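Local structure of GTP-binding protein (Thermus thermophilus, 2DBY) at residues Ala24-Ala28 and Gly41-Leu45; Asp139-Glu144 and Leu170-Gln175. The protein binds guanine nucleotide and is probably a ribosome-binding ATPase of the YchF/OLA1 subfamily of OBG GTPases. Residues are numbered along the deposited sequence.

Contact 1: Ala24-Ala28 and Gly41-Leu45; sequences ANALA and GVVPL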
ATOM      1  N   ALA A  24       7.979  -4.469 -14.525  1.00 16.26           N
ATOM      2  CA  ALA A  24       6.545  -4.248 -14.392  1.00 15.76           C
ATOM      3  C   ALA A  24       6.169  -2.772 -14.556  1.00 13.15           C
ATOM      4  O   ALA A  24       5.135  -2.434 -15.151  1.00 13.49           O
ATOM      5  CB  ALA A  24       6.068  -4.778 -13.039  1.00 15.93           C
ATOM      6  N   ASN A  25       7.036  -1.895 -14.065  1.00 13.53           N
ATOM      7  CA  ASN A  25       6.802  -0.454 -14.122  1.00 12.59           C
ATOM      8  C   ASN A  25       6.751   0.027 -15.582  1.00 14.26           C
ATOM      9  O   ASN A  25       6.047   0.979 -15.899  1.00 14.22           O
ATOM     10  CB  ASN A  25       7.901   0.244 -13.328  1.00 13.55           C
ATOM     11  CG  ASN A  25       7.767   1.761 -13.322  1.00 13.12           C
ATOM     12  OD1 ASN A  25       6.766   2.306 -12.868  1.00 13.69           O
ATOM     13  ND2 ASN A  25       8.799   2.441 -13.811  1.00 12.12           N
ATOM     14  N   ALA A  26       7.464  -0.667 -16.476  1.00 11.73           N
ATOM     15  CA  ALA A  26       7.470  -0.260 -17.887  1.00 10.62           C
ATOM     16  C   ALA A  26       6.145  -0.588 -18.579  1.00 15.49           C
ATOM     17  O   ALA A  26       5.942  -0.214 -19.743  1.00 17.44           O
ATOM     18  CB  ALA A  26       8.632  -0.934 -18.626  1.00 14.73           C
ATOM     19  N   LEU A  27       5.249  -1.279 -17.871  1.00 14.53           N
ATOM     20  CA  LEU A  27       3.928  -1.638 -18.410  1.00 17.47           C
ATOM     21  C   LEU A  27       2.825  -0.656 -18.010  1.00 14.01           C
ATOM     22  O   LEU A  27       1.696  -0.744 -18.508  1.00 17.45           O
ATOM     23  CB  LEU A  27       3.496  -3.024 -17.901  1.00 19.94           C
ATOM     24  CG  LEU A  27       4.265  -4.306 -18.226  1.00 22.58           C
ATOM     25  CD1 LEU A  27       3.589  -5.498 -17.532  1.00 29.32           C
ATOM     26  CD2 LEU A  27       4.292  -4.528 -19.722  1.00 24.62           C
ATOM     27  N   ALA A  28       3.136   0.286 -17.123  1.00 12.54           N
ATOM     28  CA  ALA A  28       2.138   1.221 -16.606  1.00 13.91           C
ATOM     29  C   ALA A  28       1.445   2.160 -17.600  1.00 17.63           C
ATOM     30  O   ALA A  28       2.072   2.674 -18.522  1.00 18.48           O
ATOM     31  CB  ALA A  28       2.774   2.055 -15.467  1.00 16.32           C
ATOM     32  N   GLY A  41       8.800   3.161  -8.697  1.00 10.77           N
ATOM     33  CA  GLY A  41       8.064   2.661  -9.847  1.00 10.82           C
ATOM     34  C   GLY A  41       6.730   2.141  -9.360  1.00 12.04           C
ATOM     35  O   GLY A  41       6.481   2.127  -8.154  1.00 12.82           O
ATOM     36  N   VAL A  42       5.878   1.716 -10.275  1.00 12.30           N
ATOM     37  CA  VAL A  42       4.581   1.194  -9.863  1.00 12.20           C
ATOM     38  C   VAL A  42       4.319  -0.171 -10.461  1.00 13.37           C
ATOM     39  O   VAL A  42       4.952  -0.572 -11.449  1.00 15.03           O
ATOM     40  CB  VAL A  42       3.427   2.126 -10.280  1.00 15.34           C
ATOM     41  CG1 VAL A  42       3.626   3.518  -9.705  1.00 16.68           C
ATOM     42  CG2 VAL A  42       3.334   2.193 -11.782  1.00 18.26           C
ATOM     43  N   VAL A  43       3.391  -0.897  -9.845  1.00 11.76           N
ATOM     44  CA  VAL A  43       2.997  -2.207 -10.337  1.00 11.31           C
ATOM     45  C   VAL A  43       1.523  -2.088 -10.706  1.00 12.98           C
ATOM     46  O   VAL A  43       0.703  -1.820  -9.844  1.00 11.89           O
ATOM     47  CB  VAL A  43       3.130  -3.309  -9.242  1.00 11.82           C
ATOM     48  CG1 VAL A  43       2.623  -4.652  -9.805  1.00 13.48           C
ATOM     49  CG2 VAL A  43       4.586  -3.444  -8.787  1.00 15.87           C
ATOM     50  N   PRO A  44       1.179  -2.233 -11.998  1.00 14.65           N
ATOM     51  CA  PRO A  44      -0.225  -2.137 -12.417  1.00 13.87           C
ATOM     52  C   PRO A  44      -1.003  -3.242 -11.667  1.00 17.17           C
ATOM     53  O   PRO A  44      -0.562  -4.402 -11.632  1.00 17.50           O
ATOM     54  CB  PRO A  44      -0.157  -2.411 -13.921  1.00 14.79           C
ATOM     55  CG  PRO A  44       1.218  -1.906 -14.312  1.00 16.44           C
ATOM     56  CD  PRO A  44       2.071  -2.434 -13.155  1.00 16.08           C
ATOM     57  N   LEU A  45      -2.153  -2.888 -11.099  1.00 13.30           N
ATOM     58  CA  LEU A  45      -2.979  -3.818 -10.326  1.00 14.35           C
ATOM     59  C   LEU A  45      -3.977  -4.477 -11.263  1.00 19.36           C
ATOM     60  O   LEU A  45      -4.790  -3.802 -11.887  1.00 18.41           O
ATOM     61  CB  LEU A  45      -3.753  -3.061  -9.246  1.00 21.02           C
ATOM     62  CG  LEU A  45      -3.505  -3.278  -7.756  1.00 31.35           C
ATOM     63  CD1 LEU A  45      -4.680  -2.655  -6.999  1.00 23.44           C
ATOM     64  CD2 LEU A  45      -3.372  -4.768  -7.422  1.00 23.64           C
TER
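Asn25, in the last part of helix 14-25, and Pro44 on the strand each have 53 Å² covered, and Val42 nearly as much. With chi1 near 180° (t), Asn25 brings OD1 within 2.8 Å of Val42 N and accepts a nearly straight hydrogen bond. An amide suits this place: it takes up a backbone NH facing away from strand 66-75, which pairs with Gly41 and Val43. Asn25 CA also lies 3.3 Å from Val42 O, a CA-H...O contact. Asn25 OD1 lies 3.3 Å from Gly41 CA, and an ideal CB on Gly41 would fall 2.9 Å from Asn25 CG, so glycine suits the place. In this P-loop G domain, helix 14-25 follows the nucleotide-binding loop, and the contact places its far end against strand 40-44. A type I turn, Asn25 to Ala28, then carries the chain alongside the strand, from Val42 to Pro44. Pro44, lacking an NH, sets CD 3.7 Å from Ala24 O and CG 4.4 Å from Leu27 CB. Small Ala28 brings CB within 3.7 Å of Val42 CG2.

Contact 2: Asp139-Glu144 and Leu170-Gln175; sequences DLATLE and LYVHLQ
Two antiparallel helices pack in a helical hairpin, the projecting arm of the OBG-type G region; a coiled coil is predicted over residues 133-167, which include the first segment. Segments 139-144 and 170-175 are regular alpha helix, crossing at -154° with axes 10.2 Å apart at closest approach. Leu143 lies opposite Tyr171 (CA to CA 6.5 Å) and Leu140 opposite Leu174 (6.8 Å).

Leucines fill the interface because their branched ends reach between the backbones. Leu140 and Leu143 are both mt; Leu140 CD2 touches Leu174 CB at 3.5 Å, and Leu143 CD1 meets Leu174 CD2 at 3.9 Å. Leu174, with chi1 -87° and chi2 74°, puts CD2 3.3 Å from Asp139 CB, while the Asp139 carboxylate hydrogen-bonds to the Thr200 hydroxyl and Leu199 NH. Helix 187-195 adds Phe192 against Leu143 and Leu170.

Tyr171, chi1 t, reaches toward helix 124-156 with its ring, CD1 3.7 Å from Leu143 CB and CE1 3.8 Å from Leu140 CD2. Glu144 (chi1 m, chi2 t) and Gln175 (chi1 m, chi2 m) turn their ends toward the opposite helix. Tyr171 OH donates to Glu144 OE1 at 2.8 Å and accepts a weak bond from Gln175 NE2 at 3.0 Å. One water gives to Glu144 OE1 (3.1 Å) and accepts from Gln175 NE2 (2.6 Å).

Tyrosine joins two chemistries, its ring extending the leucine packing and its hydroxyl entering a polar, hydrated border.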
ATOM      1  N   ASP A 139      12.543   6.814  16.641  1.00 10.98           N
ATOM      2  CA  ASP A 139      11.231   7.151  17.203  1.00  8.51           C
ATOM      3  C   ASP A 139      11.322   7.550  18.674  1.00  9.98           C
ATOM      4  O   ASP A 139      10.559   8.425  19.121  1.00 12.66           O
ATOM      5  CB  ASP A 139      10.270   5.971  17.084  1.00  9.60           C
ATOM      6  CG  ASP A 139       9.630   5.868  15.699  1.00 12.91           C
ATOM      7  OD1 ASP A 139       9.805   6.803  14.889  1.00 13.12           O
ATOM      8  OD2 ASP A 139       8.931   4.865  15.437  1.00 12.20           O
ATOM      9  N   LEU A 140      12.228   6.908  19.411  1.00 10.10           N
ATOM     10  CA  LEU A 140      12.381   7.246  20.841  1.00 12.18           C
ATOM     11  C   LEU A 140      12.906   8.673  20.941  1.00 13.06           C
ATOM     12  O   LEU A 140      12.454   9.440  21.777  1.00 13.06           O
ATOM     13  CB  LEU A 140      13.320   6.252  21.548  1.00 10.61           C
ATOM     14  CG  LEU A 140      12.686   4.874  21.760  1.00 12.28           C
ATOM     15  CD1 LEU A 140      13.752   3.827  22.156  1.00 17.13           C
ATOM     16  CD2 LEU A 140      11.650   4.997  22.870  1.00 16.05           C
ATOM     17  N   ALA A 141      13.856   9.036  20.078  1.00 12.74           N
ATOM     18  CA  ALA A 141      14.376  10.399  20.073  1.00 15.88           C
ATOM     19  C   ALA A 141      13.263  11.392  19.704  1.00 13.26           C
ATOM     20  O   ALA A 141      13.144  12.478  20.271  1.00 13.32           O
ATOM     21  CB  ALA A 141      15.545  10.505  19.073  1.00 15.87           C
ATOM     22  N   THR A 142      12.440  11.029  18.721  1.00 13.68           N
ATOM     23  CA  THR A 142      11.337  11.896  18.336  1.00 14.15           C
ATOM     24  C   THR A 142      10.379  12.079  19.503  1.00 16.16           C
ATOM     25  O   THR A 142       9.926  13.194  19.775  1.00 13.97           O
ATOM     26  CB  THR A 142      10.554  11.289  17.167  1.00 12.48           C
ATOM     27  OG1 THR A 142      11.396  11.297  16.029  1.00 12.69           O
ATOM     28  CG2 THR A 142       9.266  12.093  16.872  1.00 15.79           C
ATOM     29  N   LEU A 143      10.069  10.982  20.185  1.00 12.04           N
ATOM     30  CA  LEU A 143       9.154  11.055  21.312  1.00 11.54           C
ATOM     31  C   LEU A 143       9.725  11.921  22.433  1.00 14.96           C
ATOM     32  O   LEU A 143       8.998  12.701  23.037  1.00 15.32           O
ATOM     33  CB  LEU A 143       8.851   9.651  21.852  1.00 13.26           C
ATOM     34  CG  LEU A 143       7.794   8.891  21.035  1.00 15.03           C
ATOM     35  CD1 LEU A 143       7.833   7.423  21.381  1.00 15.29           C
ATOM     36  CD2 LEU A 143       6.420   9.497  21.316  1.00 15.95           C
ATOM     37  N   GLU A 144      11.019  11.788  22.698  1.00 15.45           N
ATOM     38  CA  GLU A 144      11.637  12.579  23.775  1.00 13.62           C
ATOM     39  C   GLU A 144      11.479  14.052  23.442  1.00 16.49           C
ATOM     40  O   GLU A 144      11.134  14.860  24.310  1.00 17.40           O
ATOM     41  CB  GLU A 144      13.120  12.189  23.934  1.00 13.27           C
ATOM     42  CG  GLU A 144      13.275  10.782  24.568  1.00 17.37           C
ATOM     43  CD  GLU A 144      14.545  10.026  24.186  1.00 20.40           C
ATOM     44  OE1 GLU A 144      14.628   8.820  24.516  1.00 16.85           O
ATOM     45  OE2 GLU A 144      15.453  10.620  23.559  1.00 16.40           O
ATOM     46  N   LEU A 170       2.978   5.823  24.297  1.00 11.68           N
ATOM     47  CA  LEU A 170       3.839   5.309  23.232  1.00 10.85           C
ATOM     48  C   LEU A 170       5.267   5.203  23.731  1.00 10.76           C
ATOM     49  O   LEU A 170       5.972   4.278  23.381  1.00 12.91           O
ATOM     50  CB  LEU A 170       3.756   6.238  22.005  1.00 10.92           C
ATOM     51  CG  LEU A 170       2.432   6.077  21.228  1.00 11.00           C
ATOM     52  CD1 LEU A 170       2.153   7.288  20.369  1.00 13.02           C
ATOM     53  CD2 LEU A 170       2.506   4.802  20.385  1.00 13.13           C
ATOM     54  N   TYR A 171       5.703   6.153  24.557  1.00  9.87           N
ATOM     55  CA  TYR A 171       7.082   6.088  25.038  1.00 13.44           C
ATOM     56  C   TYR A 171       7.324   4.824  25.883  1.00 12.62           C
ATOM     57  O   TYR A 171       8.370   4.197  25.778  1.00 14.23           O
ATOM     58  CB  TYR A 171       7.425   7.343  25.827  1.00 12.71           C
ATOM     59  CG  TYR A 171       8.916   7.520  26.030  1.00 13.96           C
ATOM     60  CD1 TYR A 171       9.763   7.760  24.949  1.00 16.94           C
ATOM     61  CD2 TYR A 171       9.471   7.478  27.311  1.00 18.02           C
ATOM     62  CE1 TYR A 171      11.136   7.963  25.144  1.00 15.76           C
ATOM     63  CE2 TYR A 171      10.824   7.671  27.510  1.00 19.21           C
ATOM     64  CZ  TYR A 171      11.647   7.915  26.428  1.00 16.03           C
ATOM     65  OH  TYR A 171      12.988   8.123  26.624  1.00 19.20           O
ATOM     66  N   VAL A 172       6.355   4.452  26.714  1.00 12.62           N
ATOM     67  CA  VAL A 172       6.473   3.230  27.514  1.00  9.53           C
ATOM     68  C   VAL A 172       6.606   2.017  26.584  1.00 11.23           C
ATOM     69  O   VAL A 172       7.450   1.133  26.796  1.00 13.02           O
ATOM     70  CB  VAL A 172       5.207   3.015  28.378  1.00 13.80           C
ATOM     71  CG1 VAL A 172       5.200   1.599  28.992  1.00 17.96           C
ATOM     72  CG2 VAL A 172       5.173   4.065  29.473  1.00 15.99           C
ATOM     73  N   HIS A 173       5.732   1.989  25.578  1.00 10.92           N
ATOM     74  CA  HIS A 173       5.662   0.901  24.592  1.00 11.16           C
ATOM     75  C   HIS A 173       6.982   0.752  23.815  1.00 10.03           C
ATOM     76  O   HIS A 173       7.535  -0.356  23.709  1.00 11.10           O
ATOM     77  CB  HIS A 173       4.503   1.213  23.628  1.00 12.00           C
ATOM     78  CG  HIS A 173       4.129   0.091  22.710  1.00 14.05           C
ATOM     79  ND1 HIS A 173       3.443  -1.029  23.133  1.00 13.01           N
ATOM     80  CD2 HIS A 173       4.255  -0.031  21.366  1.00 12.32           C
ATOM     81  CE1 HIS A 173       3.149  -1.785  22.087  1.00 13.94           C
ATOM     82  NE2 HIS A 173       3.634  -1.199  21.002  1.00 12.46           N
ATOM     83  N   LEU A 174       7.490   1.856  23.277  1.00 11.14           N
ATOM     84  CA  LEU A 174       8.735   1.803  22.522  1.00 13.10           C
ATOM     85  C   LEU A 174       9.964   1.499  23.375  1.00 15.66           C
ATOM     86  O   LEU A 174      10.889   0.825  22.913  1.00 12.03           O
ATOM     87  CB  LEU A 174       8.930   3.080  21.704  1.00 14.07           C
ATOM     88  CG  LEU A 174       8.257   2.985  20.320  1.00 12.03           C
ATOM     89  CD1 LEU A 174       6.713   3.098  20.460  1.00 14.28           C
ATOM     90  CD2 LEU A 174       8.768   4.135  19.448  1.00 11.34           C
ATOM     91  N   GLN A 175       9.965   1.964  24.623  1.00 13.88           N
ATOM     92  CA  GLN A 175      11.075   1.680  25.521  1.00 15.47           C
ATOM     93  C   GLN A 175      11.118   0.170  25.811  1.00 18.85           C
ATOM     94  O   GLN A 175      12.143  -0.351  26.234  1.00 18.40           O
ATOM     95  CB  GLN A 175      10.939   2.484  26.824  1.00 15.36           C
ATOM     96  CG  GLN A 175      11.501   3.903  26.719  1.00 19.26           C
ATOM     97  CD  GLN A 175      13.020   3.959  26.425  1.00 30.71           C
ATOM     98  OE1 GLN A 175      13.705   2.935  26.348  1.00 31.14           O
ATOM     99  NE2 GLN A 175      13.538   5.171  26.252  1.00 27.84           N
TER
HETATM  100  O   HOH W   1      15.656   5.948  24.898  1.00 35.20           O

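Following the chain from the N terminus, contact 1 comes first: helix 14-25 ends, the chain runs through 12 residues that are almost all loop, and strand 40-44, paired antiparallel with strand 66-75, comes back to it and closes the loop. Contact 1 is complete well before contact 2 opens, so the two neither nest nor cross. Contact 2 closes the helical hairpin over 25 mostly helical residues, the distal part of helix 124-156 and most of helix 161-175 with the bend between them. Contact 1 thus ties helix to sheet in the G domain, away from the nucleotide site, whereas contact 2 ties helix to helix in an arm. Their centres are 37 Å apart, on opposite sides of the chain's centre.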